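Local structure of putative D-tyrosyl-tRNA(Tyr) deacylase 2 (Leishmania major, 1TC5) at residues 10-16 with 188-194; 55-59 with 128-132; 95-99 with 172-178. The protein probably hydrolyses D-tyrosyl-tRNA(Tyr) into D-tyrosine and free tRNA, which could protect the cell against harmful D-tyrosine. All coordinates share one frame; numbering follows the deposited sequence. Where two conformers were deposited one is given.

Contact 1 (10-16 with 188-194); sequences TIRVMLQ and FTHMFDI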
loop_
_atom_site.group_PDB
_atom_site.type_symbol
_atom_site.label_atom_id
_atom_site.label_comp_id
_atom_site.label_asym_id
_atom_site.label_seq_id
_atom_site.Cartn_x
_atom_site.Cartn_y
_atom_site.Cartn_z
ATOM N N THR A 10 -1.866 6.960 18.311
ATOM C CA THR A 10 -0.944 6.395 17.335
ATOM C C THR A 10 -1.089 7.059 15.950
ATOM O O THR A 10 -2.183 7.253 15.447
ATOM C CB THR A 10 -1.173 4.859 17.239
ATOM O OG1 THR A 10 -0.949 4.248 18.522
ATOM C CG2 THR A 10 -0.154 4.192 16.335
ATOM N N ILE A 11 0.030 7.430 15.357
ATOM C CA ILE A 11 0.084 7.798 13.945
ATOM C C ILE A 11 0.559 6.549 13.216
ATOM O O ILE A 11 1.699 6.127 13.416
ATOM C CB ILE A 11 1.080 8.967 13.715
ATOM C CG1 ILE A 11 0.602 10.241 14.419
ATOM C CG2 ILE A 11 1.274 9.235 12.222
ATOM C CD1 ILE A 11 1.727 11.169 14.795
ATOM N N ARG A 12 -0.314 5.948 12.406
ATOM C CA ARG A 12 0.031 4.780 11.588
ATOM C C ARG A 12 0.362 5.222 10.183
ATOM O O ARG A 12 -0.429 5.918 9.552
ATOM C CB ARG A 12 -1.156 3.815 11.527
ATOM C CG ARG A 12 -0.955 2.615 10.582
ATOM C CD ARG A 12 -1.860 1.456 10.899
ATOM N NE ARG A 12 -1.538 0.927 12.223
ATOM C CZ ARG A 12 -2.349 0.166 12.954
ATOM N NH1 ARG A 12 -3.523 -0.209 12.502
ATOM N NH2 ARG A 12 -1.967 -0.236 14.144
ATOM N N VAL A 13 1.535 4.837 9.693
ATOM C CA VAL A 13 1.861 5.085 8.288
ATOM C C VAL A 13 2.267 3.820 7.538
ATOM O O VAL A 13 2.963 2.981 8.067
ATOM C CB VAL A 13 2.968 6.175 8.096
ATOM C CG1 VAL A 13 2.471 7.537 8.553
ATOM C CG2 VAL A 13 4.260 5.804 8.789
ATOM N N MET A 14 1.834 3.724 6.289
ATOM C CA MET A 14 2.330 2.728 5.353
ATOM C C MET A 14 3.164 3.482 4.305
ATOM O O MET A 14 2.684 4.436 3.695
ATOM C CB MET A 14 1.172 1.964 4.691
ATOM C CG MET A 14 1.609 0.884 3.707
ATOM S SD MET A 14 0.253 -0.040 2.906
ATOM C CE MET A 14 0.463 0.462 1.205
ATOM N N LEU A 15 4.404 3.043 4.110
ATOM C CA LEU A 15 5.380 3.751 3.290
ATOM C C LEU A 15 5.820 2.839 2.180
ATOM O O LEU A 15 6.240 1.710 2.448
ATOM C CB LEU A 15 6.610 4.148 4.123
ATOM C CG LEU A 15 6.351 4.789 5.488
ATOM C CD1 LEU A 15 7.653 4.839 6.324
ATOM C CD2 LEU A 15 5.746 6.164 5.337
ATOM N N GLN A 16 5.736 3.330 0.939
ATOM C CA GLN A 16 6.112 2.560 -0.253
ATOM C C GLN A 16 7.096 3.353 -1.104
ATOM O O GLN A 16 6.996 4.597 -1.206
ATOM C CB GLN A 16 4.895 2.252 -1.136
ATOM C CG GLN A 16 3.829 1.369 -0.533
ATOM C CD GLN A 16 2.672 1.107 -1.488
ATOM O OE1 GLN A 16 2.809 0.313 -2.423
ATOM N NE2 GLN A 16 1.523 1.744 -1.238
ATOM N N PHE A 188 8.672 -2.264 -1.389
ATOM C CA PHE A 188 9.426 -2.425 -0.130
ATOM C C PHE A 188 8.649 -1.814 1.039
ATOM O O PHE A 188 9.152 -1.005 1.830
ATOM C CB PHE A 188 10.790 -1.771 -0.301
ATOM C CG PHE A 188 11.826 -2.155 0.711
ATOM C CD1 PHE A 188 11.816 -3.378 1.370
ATOM C CD2 PHE A 188 12.888 -1.270 0.955
ATOM C CE1 PHE A 188 12.815 -3.698 2.262
ATOM C CE2 PHE A 188 13.879 -1.583 1.828
ATOM C CZ PHE A 188 13.846 -2.807 2.492
ATOM N N THR A 189 7.394 -2.226 1.131
ATOM C CA THR A 189 6.433 -1.551 1.967
ATOM C C THR A 189 6.799 -1.671 3.440
ATOM O O THR A 189 7.091 -2.742 3.907
ATOM C CB THR A 189 5.003 -2.128 1.682
ATOM O OG1 THR A 189 4.732 -2.015 0.271
ATOM C CG2 THR A 189 3.934 -1.290 2.368
ATOM N N HIS A 190 6.816 -0.537 4.134
ATOM C CA HIS A 190 6.954 -0.532 5.578
ATOM C C HIS A 190 5.646 -0.046 6.213
ATOM O O HIS A 190 4.859 0.691 5.591
ATOM C CB HIS A 190 8.136 0.326 5.999
ATOM C CG HIS A 190 9.481 -0.255 5.644
ATOM N ND1 HIS A 190 9.981 -0.259 4.352
ATOM C CD2 HIS A 190 10.429 -0.840 6.413
ATOM C CE1 HIS A 190 11.183 -0.807 4.351
ATOM N NE2 HIS A 190 11.478 -1.170 5.589
ATOM N N MET A 191 5.426 -0.503 7.437
ATOM C CA MET A 191 4.296 -0.130 8.269
ATOM C C MET A 191 4.825 0.245 9.643
ATOM O O MET A 191 5.349 -0.615 10.351
ATOM C CB MET A 191 3.338 -1.310 8.379
ATOM C CG MET A 191 1.910 -0.952 8.866
ATOM S SD MET A 191 1.750 -0.420 10.586
ATOM C CE MET A 191 1.831 -2.014 11.454
ATOM N N PHE A 192 4.742 1.536 10.003
ATOM C CA PHE A 192 5.165 2.000 11.322
ATOM C C PHE A 192 4.012 2.561 12.111
ATOM O O PHE A 192 3.239 3.375 11.593
ATOM C CB PHE A 192 6.195 3.108 11.205
ATOM C CG PHE A 192 7.458 2.718 10.490
ATOM C CD1 PHE A 192 7.961 1.415 10.529
ATOM C CD2 PHE A 192 8.176 3.683 9.797
ATOM C CE1 PHE A 192 9.158 1.092 9.862
ATOM C CE2 PHE A 192 9.375 3.361 9.154
ATOM C CZ PHE A 192 9.853 2.066 9.178
ATOM N N ASP A 193 3.899 2.135 13.364
ATOM C CA ASP A 193 3.112 2.854 14.359
ATOM C C ASP A 193 4.015 3.762 15.155
ATOM O O ASP A 193 5.003 3.322 15.750
ATOM C CB ASP A 193 2.371 1.892 15.290
ATOM C CG ASP A 193 1.231 1.228 14.602
ATOM O OD1 ASP A 193 0.826 1.713 13.537
ATOM O OD2 ASP A 193 0.679 0.225 15.023
ATOM N N ILE A 194 3.672 5.035 15.161
ATOM C CA ILE A 194 4.494 6.052 15.803
ATOM C C ILE A 194 3.737 6.671 16.981
ATOM O O ILE A 194 2.559 7.073 16.862
ATOM C CB ILE A 194 4.880 7.137 14.792
ATOM C CG1 ILE A 194 5.658 6.535 13.621
ATOM C CG2 ILE A 194 5.714 8.223 15.481
ATOM C CD1 ILE A 194 5.634 7.398 12.347
ATOM O OXT ILE A 194 4.303 6.801 18.073
#

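Contact 2 (55-59 with 128-132); sequences DEALR and RFCHF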
loop_
_atom_site.group_PDB
_atom_site.type_symbol
_atom_site.label_atom_id
_atom_site.label_comp_id
_atom_site.label_asym_id
_atom_site.label_seq_id
_atom_site.Cartn_x
_atom_site.Cartn_y
_atom_site.Cartn_z
ATOM N N ASP A 55 1.897 19.213 18.877
ATOM C CA ASP A 55 2.811 19.570 17.797
ATOM C C ASP A 55 4.162 18.883 17.946
ATOM O O ASP A 55 4.748 18.484 16.943
ATOM C CB ASP A 55 3.040 21.086 17.746
ATOM C CG ASP A 55 2.020 21.807 16.897
ATOM O OD1 ASP A 55 1.138 21.161 16.304
ATOM O OD2 ASP A 55 2.028 23.041 16.767
ATOM N N GLU A 56 4.667 18.768 19.179
ATOM C CA GLU A 56 5.970 18.128 19.409
ATOM C C GLU A 56 5.917 16.659 18.999
ATOM O O GLU A 56 6.890 16.131 18.469
ATOM C CB GLU A 56 6.425 18.263 20.870
ATOM N N ALA A 57 4.768 16.023 19.230
ATOM C CA ALA A 57 4.529 14.645 18.812
ATOM C C ALA A 57 4.338 14.494 17.287
ATOM O O ALA A 57 4.803 13.516 16.707
ATOM C CB ALA A 57 3.325 14.071 19.559
ATOM N N LEU A 58 3.659 15.444 16.643
ATOM C CA LEU A 58 3.532 15.423 15.182
ATOM C C LEU A 58 4.891 15.595 14.505
ATOM O O LEU A 58 5.185 14.914 13.529
ATOM C CB LEU A 58 2.596 16.521 14.671
ATOM C CG LEU A 58 1.119 16.214 14.439
ATOM C CD1 LEU A 58 0.471 17.447 13.831
ATOM C CD2 LEU A 58 0.873 14.992 13.553
ATOM N N ARG A 59 5.688 16.520 15.018
ATOM C CA ARG A 59 7.031 16.818 14.494
ATOM C C ARG A 59 7.979 15.638 14.710
ATOM O O ARG A 59 8.891 15.399 13.908
ATOM C CB ARG A 59 7.624 18.045 15.195
ATOM C CG ARG A 59 7.178 19.386 14.627
ATOM C CD ARG A 59 8.082 20.562 15.016
ATOM N NE ARG A 59 7.434 21.860 14.790
ATOM C CZ ARG A 59 6.706 22.519 15.692
ATOM N NH1 ARG A 59 6.515 22.029 16.918
ATOM N NH2 ARG A 59 6.158 23.686 15.367
ATOM N N ARG A 128 -1.904 19.579 9.619
ATOM C CA ARG A 128 -0.721 19.997 10.372
ATOM C C ARG A 128 0.467 19.149 9.981
ATOM O O ARG A 128 1.567 19.652 9.796
ATOM C CB ARG A 128 -1.009 19.906 11.869
ATOM C CG ARG A 128 -0.047 20.641 12.760
ATOM C CD ARG A 128 -0.251 22.136 12.771
ATOM N NE ARG A 128 0.771 22.826 13.565
ATOM C CZ ARG A 128 1.297 24.017 13.271
ATOM N NH1 ARG A 128 0.925 24.701 12.188
ATOM N NH2 ARG A 128 2.210 24.536 14.075
ATOM N N PHE A 129 0.224 17.861 9.807
ATOM C CA PHE A 129 1.254 16.926 9.405
ATOM C C PHE A 129 1.802 17.224 8.005
ATOM O O PHE A 129 3.009 17.161 7.801
ATOM C CB PHE A 129 0.720 15.496 9.465
ATOM C CG PHE A 129 1.698 14.469 9.011
ATOM C CD1 PHE A 129 2.604 13.915 9.913
ATOM C CD2 PHE A 129 1.713 14.045 7.685
ATOM C CE1 PHE A 129 3.510 12.946 9.504
ATOM C CE2 PHE A 129 2.620 13.052 7.262
ATOM C CZ PHE A 129 3.525 12.523 8.173
ATOM N N CYS A 130 0.927 17.581 7.061
ATOM C CA CYS A 130 1.355 17.927 5.717
ATOM C C CYS A 130 2.144 19.246 5.718
ATOM O O CYS A 130 3.136 19.368 4.999
ATOM C CB CYS A 130 0.156 18.012 4.758
ATOM S SG CYS A 130 -0.750 16.435 4.444
ATOM N N HIS A 131 1.694 20.216 6.517
ATOM C CA HIS A 131 2.439 21.469 6.703
ATOM C C HIS A 131 3.889 21.229 7.194
ATOM O O HIS A 131 4.848 21.806 6.663
ATOM C CB HIS A 131 1.680 22.389 7.673
ATOM C CG HIS A 131 2.470 23.587 8.111
ATOM N ND1 HIS A 131 3.041 24.467 7.215
ATOM C CD2 HIS A 131 2.804 24.035 9.345
ATOM C CE1 HIS A 131 3.685 25.412 7.880
ATOM N NE2 HIS A 131 3.565 25.167 9.173
ATOM N N PHE A 132 4.037 20.402 8.229
ATOM C CA PHE A 132 5.336 20.107 8.811
ATOM C C PHE A 132 6.245 19.427 7.804
ATOM O O PHE A 132 7.435 19.659 7.810
ATOM C CB PHE A 132 5.192 19.240 10.068
ATOM C CG PHE A 132 4.671 19.970 11.287
ATOM C CD1 PHE A 132 4.777 21.359 11.422
ATOM C CD2 PHE A 132 4.106 19.246 12.337
ATOM C CE1 PHE A 132 4.311 22.007 12.560
ATOM C CE2 PHE A 132 3.634 19.890 13.478
ATOM C CZ PHE A 132 3.747 21.276 13.592
#

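Contact 3 (95-99 with 172-178); sequences LIVPQ and GTFGNRQ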
loop_
_atom_site.group_PDB
_atom_site.type_symbol
_atom_site.label_atom_id
_atom_site.label_comp_id
_atom_site.label_asym_id
_atom_site.label_seq_id
_atom_site.Cartn_x
_atom_site.Cartn_y
_atom_site.Cartn_z
ATOM N N LEU A 95 4.572 11.851 -1.563
ATOM C CA LEU A 95 3.161 11.846 -1.892
ATOM C C LEU A 95 2.411 11.283 -0.698
ATOM O O LEU A 95 2.625 10.147 -0.347
ATOM C CB LEU A 95 2.916 10.950 -3.110
ATOM C CG LEU A 95 1.462 10.809 -3.549
ATOM C CD1 LEU A 95 0.849 12.154 -3.845
ATOM C CD2 LEU A 95 1.350 9.906 -4.779
ATOM N N ILE A 96 1.540 12.094 -0.103
ATOM C CA ILE A 96 0.854 11.768 1.155
ATOM C C ILE A 96 -0.603 11.552 0.821
ATOM O O ILE A 96 -1.242 12.421 0.193
ATOM C CB ILE A 96 0.978 12.945 2.182
ATOM C CG1 ILE A 96 2.444 13.277 2.447
ATOM C CG2 ILE A 96 0.293 12.592 3.469
ATOM C CD1 ILE A 96 2.666 14.617 3.107
ATOM N N VAL A 97 -1.117 10.397 1.226
ATOM C CA VAL A 97 -2.505 10.053 1.040
ATOM C C VAL A 97 -3.164 9.735 2.394
ATOM O O VAL A 97 -2.714 8.829 3.110
ATOM C CB VAL A 97 -2.618 8.829 0.124
ATOM C CG1 VAL A 97 -4.043 8.591 -0.298
ATOM C CG2 VAL A 97 -1.694 9.011 -1.088
ATOM N N PRO A 98 -4.253 10.428 2.725
ATOM C CA PRO A 98 -4.979 10.107 3.947
ATOM C C PRO A 98 -5.685 8.769 3.742
ATOM O O PRO A 98 -6.398 8.597 2.749
ATOM C CB PRO A 98 -5.978 11.267 4.093
ATOM C CG PRO A 98 -6.191 11.802 2.703
ATOM C CD PRO A 98 -4.916 11.503 1.951
ATOM N N GLN A 99 -5.434 7.827 4.650
ATOM C CA GLN A 99 -6.031 6.499 4.599
ATOM C C GLN A 99 -6.401 6.071 6.004
ATOM O O GLN A 99 -5.733 5.240 6.587
ATOM C CB GLN A 99 -5.037 5.516 3.987
ATOM C CG GLN A 99 -4.800 5.743 2.510
ATOM C CD GLN A 99 -5.938 5.201 1.672
ATOM O OE1 GLN A 99 -5.996 3.988 1.440
ATOM N NE2 GLN A 99 -6.868 6.084 1.249
ATOM N N GLY A 172 -3.060 14.492 -0.663
ATOM C CA GLY A 172 -4.454 14.333 -1.004
ATOM C C GLY A 172 -5.346 15.355 -0.346
ATOM O O GLY A 172 -5.000 15.970 0.661
ATOM N N THR A 173 -6.493 15.579 -0.966
ATOM C CA THR A 173 -7.533 16.435 -0.406
ATOM C C THR A 173 -8.236 15.608 0.647
ATOM O O THR A 173 -8.773 14.535 0.325
ATOM C CB THR A 173 -8.486 16.840 -1.548
ATOM O OG1 THR A 173 -7.738 17.552 -2.552
ATOM C CG2 THR A 173 -9.561 17.844 -1.081
ATOM N N PHE A 174 -8.184 16.062 1.898
ATOM C CA PHE A 174 -8.802 15.344 2.992
ATOM C C PHE A 174 -10.297 15.161 2.753
ATOM O O PHE A 174 -10.993 16.114 2.384
ATOM C CB PHE A 174 -8.627 16.100 4.308
ATOM C CG PHE A 174 -8.940 15.256 5.519
ATOM C CD1 PHE A 174 -8.066 14.258 5.913
ATOM C CD2 PHE A 174 -10.126 15.424 6.218
ATOM C CE1 PHE A 174 -8.338 13.460 7.014
ATOM C CE2 PHE A 174 -10.418 14.620 7.315
ATOM C CZ PHE A 174 -9.518 13.643 7.717
ATOM N N GLY A 175 -10.787 13.946 2.987
ATOM C CA GLY A 175 -12.208 13.635 2.864
ATOM C C GLY A 175 -12.599 13.275 1.441
ATOM O O GLY A 175 -13.721 12.860 1.226
ATOM N N ASN A 176 -11.693 13.442 0.466
ATOM C CA ASN A 176 -11.986 13.054 -0.914
ATOM C C ASN A 176 -11.681 11.576 -1.155
ATOM O O ASN A 176 -11.025 10.915 -0.358
ATOM C CB ASN A 176 -11.219 13.926 -1.951
ATOM C CG ASN A 176 -11.937 15.230 -2.285
ATOM O OD1 ASN A 176 -12.807 15.678 -1.538
ATOM N ND2 ASN A 176 -11.561 15.856 -3.406
ATOM N N ARG A 177 -12.193 11.070 -2.273
ATOM C CA ARG A 177 -11.846 9.747 -2.788
ATOM C C ARG A 177 -10.458 9.840 -3.415
ATOM O O ARG A 177 -10.226 10.678 -4.272
ATOM C CB ARG A 177 -12.881 9.311 -3.827
ATOM C CG ARG A 177 -12.609 7.970 -4.507
ATOM C CD ARG A 177 -13.808 7.436 -5.305
ATOM N NE ARG A 177 -14.170 8.339 -6.400
ATOM C CZ ARG A 177 -13.463 8.523 -7.523
ATOM N NH1 ARG A 177 -12.351 7.836 -7.768
ATOM N NH2 ARG A 177 -13.886 9.387 -8.429
ATOM N N GLN A 178 -9.554 8.971 -2.981
ATOM C CA GLN A 178 -8.124 9.073 -3.319
ATOM C C GLN A 178 -7.790 8.189 -4.541
ATOM O O GLN A 178 -7.035 7.187 -4.461
ATOM C CB GLN A 178 -7.278 8.696 -2.101
ATOM C CG GLN A 178 -7.621 9.448 -0.807
ATOM C CD GLN A 178 -7.382 10.942 -0.918
ATOM O OE1 GLN A 178 -6.350 11.388 -1.451
ATOM N NE2 GLN A 178 -8.344 11.723 -0.443
#

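Contact 1 (10-16 with 188-194)
Leu15 and Phe192 meet on the apolar face of two antiparallel strands, their side chains crossing at about a right angle with Leu15 CD1 3.6 Å from Phe192 CE2. Val13, paired with Phe192, brings CG2 4.1 Å from Phe192 CB; with CG1 anti to the carbonyl carbon (chi1 -66°), CG2 is left between that carbon and the backbone N, also touching Ile194 CD1. Bulky apolar groups suit a face covered by helix 55-67, where Leu15 packs on Leu65 and Ile194 on Ala61. Six backbone hydrogen bonds join Ile11 with Ile194, Val13 with Phe192 and Leu15 with His190. On the opposite face, Met14 and Met191 form a non-hydrogen-bonded antiparallel pair; Met14 packs on Met14 of the second subunit.

Along that face, Arg12 grips Asp193 side-on in a two-pronged salt bridge. Arg12 NE reaches Asp193 OD1 and Arg12 NH2 reaches Asp193 OD2, both at 2.8 Å and nearly straight, guanidinium and carboxylate 20° from coplanar. Leu102 O accepts a hydrogen bond from Arg12 NH1. At the other end, Thr189 OG1 bonds Gln99 OE1 of the second subunit. The pair forms one margin of the chain's five-stranded sheet, its Met14 and Met191 face turned to the second subunit.

Contact 2 (55-59 with 128-132)
Asp55, Leu58 and Arg59 of helix 55-67 pack against Arg128, Phe129 and Phe132 of helix 119-136 in a helix-helix contact, apolar on its inner side and charged toward solvent. The short axes approach to 10.2 Å and cross at -56°. Leu58 fills the inner side by dividing its branches: CD1 presses on the aliphatic stem of Arg128, 3.4 Å from Arg128 CG, while CD2 lies at the edge of the Phe129 ring and 4.1 Å from Phe129 CB. Its CB borders the Phe132 ring, 3.7 Å from Phe132 CE2. A branched leucine suits three neighbours at once, and Val62 extends the apolar patch to both phenylalanines.

These are the two long helices of the chain, and they lie together against one face of the five-stranded sheet in this DTD-family protein. Farther out, Phe132 lies between the chains of two arginines, whose NH2 atoms still come near each other past its rim. Arg59 CG sits over one face of the ring, 3.9 Å from the Phe132 centroid, in a CH-pi contact, and the extended Arg59 chain carries its guanidinium out over the CE1-CZ rim, the planes 34° apart. Phe132 CE1 in turn lies over a face of the Arg128 guanidinium. The bend at chi2 of Arg128 (76°) leads its NE back to Asp55 in a side-on salt bridge, bonding OD1 at 3.2 Å; Arg128 NH2 meets Asp55 OD2 at 3.1 Å from above the carboxylate plane. Asp55 also faces the edge of Phe132, with OD1 3.8 Å from Phe132 CZ, and its negative charge probably eases the nearness of Arg59 to Arg128.

Contact 3 (95-99 with 172-178)
Pro98 and Gln178 form the close-packed part of this contact, with the flat Gln178 amide set against the proline ring and the two side chains crossing at about a right angle. Gln178 OE1 comes 3.7 Å from Pro98 CD, while the stem of Gln178 slides past Val97, whose CG1 lies 3.7 Å from Gln178 CB. Gly172 N bonds Ile96 O at 2.9 Å, carrying the pairing of strands 93-98 and 169-171 one step beyond the shorter strand. Glycine suits this spot because the chain squeezes past Pro98 CD and Gln178 OE1.

Toward solvent the fit is looser. Phe174 touches Pro98 only obliquely, its CD1 4.1 Å from Pro98 CB, and the ring is steadied instead by Tyr126 and Ala123 of helix 119-136. The type II turn from Thr173 to Asn176 swings outward to exposed Gly175; at this third position phi is positive (86°), and a residue without a CB fits with least strain.

A bend at chi2 (-63°) folds Gln178 back into the turn, where its NE2 bonds Thr173 O at 2.9 Å and Asn176 O at 2.8 Å, the latter from above the carbonyl plane. Thr173 O also accepts Asn176 N, which reaches the other face of the Thr173 carbonyl. One buried amide nitrogen thus bonds two carbonyls, which fixes its rotation and is likely to brace the turn while the amide's flat side packs on proline.

Contacts 1 and 3 lie at two places of one sheet and contact 2 in the helices that cover it. Contacts 1 and 2 have centres 16 Å apart and touch where Ile11 CD1 meets Leu58 CD2 at 4.1 Å, sheet against helix. Contact 2 reaches contact 3 in the same manner, through Cys130 SG and Ile96 CD1, also 4.1 Å apart, although their centres are 17 Å apart. Contacts 1 and 3 do not touch, their nearest atoms about 6 Å apart. They are joined across the dimer instead: Thr189 of contact 1 bonds Gln99 of contact 3 in the second subunit. In relatives of the DTD family the active site lies at this interface, so the junction is probably close to it.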